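Local structure of o-succinylbenzoate synthase (Synechococcus elongatus, 2OZT) at residues N178-F181 with A182-D185. The protein catalyses the metal-dependent dehydration of 2-succinyl-6-hydroxy-2,4-cyclohexadiene-1-carboxylate to 2-succinylbenzoate, a step on the route to phylloquinone. Sequence-based numbering, arbitrary orientation. Where two conformers were deposited one is given.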
ATOM      1  N   ASN A 178       6.911  21.761 -10.899  1.00 17.93           N
ATOM      2  CA  ASN A 178       7.823  22.004 -11.988  0.50 18.11           C
ATOM      3  C   ASN A 178       9.189  22.537 -11.533  1.00 17.95           C
ATOM      4  O   ASN A 178      10.226  22.093 -12.037  1.00 18.21           O
ATOM      5  CB  ASN A 178       7.157  22.919 -12.995  0.50 18.11           C
ATOM      6  CG  ASN A 178       7.636  22.660 -14.367  0.50 19.65           C
ATOM      7  OD1 ASN A 178       7.003  21.946 -15.140  0.50 19.87           O
ATOM      8  ND2 ASN A 178       8.794  23.199 -14.683  0.50 21.29           N
ATOM      9  N   ARG A 179       9.168  23.450 -10.551  1.00 19.01           N
ATOM     10  CA  ARG A 179      10.425  23.997  -9.999  1.00 19.97           C
ATOM     11  C   ARG A 179      11.230  22.891  -9.293  1.00 19.22           C
ATOM     12  O   ARG A 179      12.452  22.799  -9.445  1.00 19.20           O
ATOM     13  CB  ARG A 179      10.142  25.156  -9.058  1.00 21.21           C
ATOM     14  CG  ARG A 179       9.684  26.420  -9.813  1.00 24.92           C
ATOM     15  CD  ARG A 179       9.906  27.716  -8.998  1.00 28.33           C
ATOM     16  NE  ARG A 179       9.383  27.583  -7.629  1.00 32.14           N
ATOM     17  CZ  ARG A 179       8.091  27.629  -7.304  1.00 31.30           C
ATOM     18  NH1 ARG A 179       7.166  27.826  -8.235  1.00 30.79           N
ATOM     19  NH2 ARG A 179       7.718  27.476  -6.033  1.00 33.14           N
ATOM     20  N   TRP A 180      10.531  22.000  -8.563  1.00 17.92           N
ATOM     21  CA  TRP A 180      11.185  20.862  -7.926  1.00 17.70           C
ATOM     22  C   TRP A 180      11.838  19.907  -8.908  1.00 17.03           C
ATOM     23  O   TRP A 180      12.976  19.469  -8.715  1.00 17.49           O
ATOM     24  CB  TRP A 180      10.158  20.084  -7.110  1.00 16.08           C
ATOM     25  CG  TRP A 180      10.230  20.305  -5.620  1.00 16.25           C
ATOM     26  CD1 TRP A 180       9.359  21.014  -4.857  1.00 16.73           C
ATOM     27  CD2 TRP A 180      11.190  19.741  -4.728  1.00 15.81           C
ATOM     28  NE1 TRP A 180       9.723  20.934  -3.515  1.00 16.99           N
ATOM     29  CE2 TRP A 180      10.845  20.153  -3.421  1.00 16.01           C
ATOM     30  CE3 TRP A 180      12.291  18.900  -4.907  1.00 16.99           C
ATOM     31  CZ2 TRP A 180      11.601  19.755  -2.279  1.00 16.90           C
ATOM     32  CZ3 TRP A 180      13.050  18.540  -3.785  1.00 17.18           C
ATOM     33  CH2 TRP A 180      12.675  18.933  -2.499  1.00 17.83           C
ATOM     34  N   PHE A 181      11.147  19.604 -10.003  1.00 16.19           N
ATOM     35  CA  PHE A 181      11.748  18.710 -10.968  1.00 16.96           C
ATOM     36  C   PHE A 181      12.954  19.325 -11.664  1.00 17.23           C
ATOM     37  O   PHE A 181      13.885  18.617 -11.996  1.00 17.89           O
ATOM     38  CB  PHE A 181      10.707  18.165 -11.953  1.00 17.10           C
ATOM     39  CG  PHE A 181       9.840  17.090 -11.334  1.00 15.79           C
ATOM     40  CD1 PHE A 181      10.406  15.871 -10.991  1.00 14.97           C
ATOM     41  CD2 PHE A 181       8.499  17.309 -11.084  1.00 15.84           C
ATOM     42  CE1 PHE A 181       9.631  14.880 -10.377  1.00 16.22           C
ATOM     43  CE2 PHE A 181       7.724  16.335 -10.482  1.00 15.90           C
ATOM     44  CZ  PHE A 181       8.298  15.127 -10.115  1.00 15.82           C
ATOM     45  N   ALA A 182      12.921  20.641 -11.829  1.00 18.98           N
ATOM     46  CA  ALA A 182      14.073  21.351 -12.458  1.00 21.25           C
ATOM     47  C   ALA A 182      15.250  21.313 -11.483  1.00 22.52           C
ATOM     48  O   ALA A 182      16.396  21.040 -11.891  1.00 24.32           O
ATOM     49  CB  ALA A 182      13.701  22.756 -12.809  1.00 22.16           C
ATOM     50  N   TRP A 183      14.982  21.533 -10.193  1.00 22.22           N
ATOM     51  CA  TRP A 183      16.026  21.416  -9.166  1.00 23.04           C
ATOM     52  C   TRP A 183      16.611  20.016  -9.130  1.00 23.45           C
ATOM     53  O   TRP A 183      17.834  19.827  -9.039  1.00 23.80           O
ATOM     54  CB  TRP A 183      15.474  21.756  -7.782  1.00 23.79           C
ATOM     55  CG  TRP A 183      16.543  21.857  -6.705  1.00 24.65           C
ATOM     56  CD1 TRP A 183      17.169  22.997  -6.297  1.00 27.12           C
ATOM     57  CD2 TRP A 183      17.064  20.800  -5.893  1.00 25.82           C
ATOM     58  NE1 TRP A 183      18.046  22.718  -5.276  1.00 27.22           N
ATOM     59  CE2 TRP A 183      18.019  21.375  -5.018  1.00 25.64           C
ATOM     60  CE3 TRP A 183      16.828  19.426  -5.818  1.00 23.79           C
ATOM     61  CZ2 TRP A 183      18.745  20.622  -4.099  1.00 26.87           C
ATOM     62  CZ3 TRP A 183      17.551  18.665  -4.881  1.00 25.93           C
ATOM     63  CH2 TRP A 183      18.493  19.273  -4.029  1.00 25.71           C
ATOM     64  N   LEU A 184      15.745  19.006  -9.212  1.00 22.08           N
ATOM     65  CA  LEU A 184      16.219  17.628  -9.137  1.00 23.00           C
ATOM     66  C   LEU A 184      17.079  17.260 -10.349  1.00 24.67           C
ATOM     67  O   LEU A 184      18.022  16.480 -10.239  1.00 24.14           O
ATOM     68  CB  LEU A 184      15.043  16.646  -8.978  1.00 22.31           C
ATOM     69  CG  LEU A 184      14.405  16.610  -7.589  1.00 20.40           C
ATOM     70  CD1 LEU A 184      13.043  15.922  -7.647  1.00 19.23           C
ATOM     71  CD2 LEU A 184      15.281  15.879  -6.543  1.00 21.94           C
ATOM     72  N   ASP A 185      16.740  17.820 -11.500  1.00 26.63           N
ATOM     73  CA  ASP A 185      17.584  17.628 -12.683  1.00 29.72           C
ATOM     74  C   ASP A 185      18.993  18.190 -12.454  1.00 30.59           C
ATOM     75  O   ASP A 185      19.989  17.559 -12.827  1.00 31.71           O
ATOM     76  CB  ASP A 185      16.942  18.245 -13.914  1.00 30.09           C
ATOM     77  CG  ASP A 185      17.712  17.934 -15.162  1.00 32.97           C
ATOM     78  OD1 ASP A 185      17.764  16.741 -15.536  1.00 34.33           O
ATOM     79  OD2 ASP A 185      18.299  18.883 -15.733  1.00 39.07           O
TER
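Trp180, Phe181, Trp183 and Leu184 make a local i to i+3 and i+4 contact over a broad side of helix 174-187, which connects strands 163-167 and 192-196 in a beta-alpha-beta unit of the enolase-superfamily barrel domain. Four successive i+4 backbone hydrogen bonds establish regular alpha-helix: Trp183 N to Arg179 O (2.9 Å, 163° at the hydrogen) is the straightest, and Leu184 N to Trp180 O is equally short. On this frame the six-membered part of the Trp180 indole reaches forward along the helix, and its CE3 edge meets Leu184 CG at 4.1 Å, near the ring plane. Leu184 CG lies beside its own backbone N (chi1 -75°), which also sets it 3.4 Å from Trp180 O. Of its two methyls, CD1 is also 4.1 Å from Trp180 CE3 and 4.3 Å from Phe181 CD1, whereas CD2 lies in plane at the edge of the Trp183 ring. Trp180 CZ3 and Trp183 CE3 come obliquely to 4.4 Å, the indole planes about 70° apart, so the rings are not stacked. Beyond the helix, Phe181 and Leu184 pack on Val195 of strand 192-196, whereas both tryptophans touch Gln148 of helix 144-157. An alanine in place of Leu184 would probably leave the Trp180 edge and Phe181 CD1 without their shared aliphatic neighbour and weaken packing on Val195. With these four backbone pairs bonded, the side-chain contacts are apolar, consistent with dispersion within the helix, while Val195 links it to the barrel.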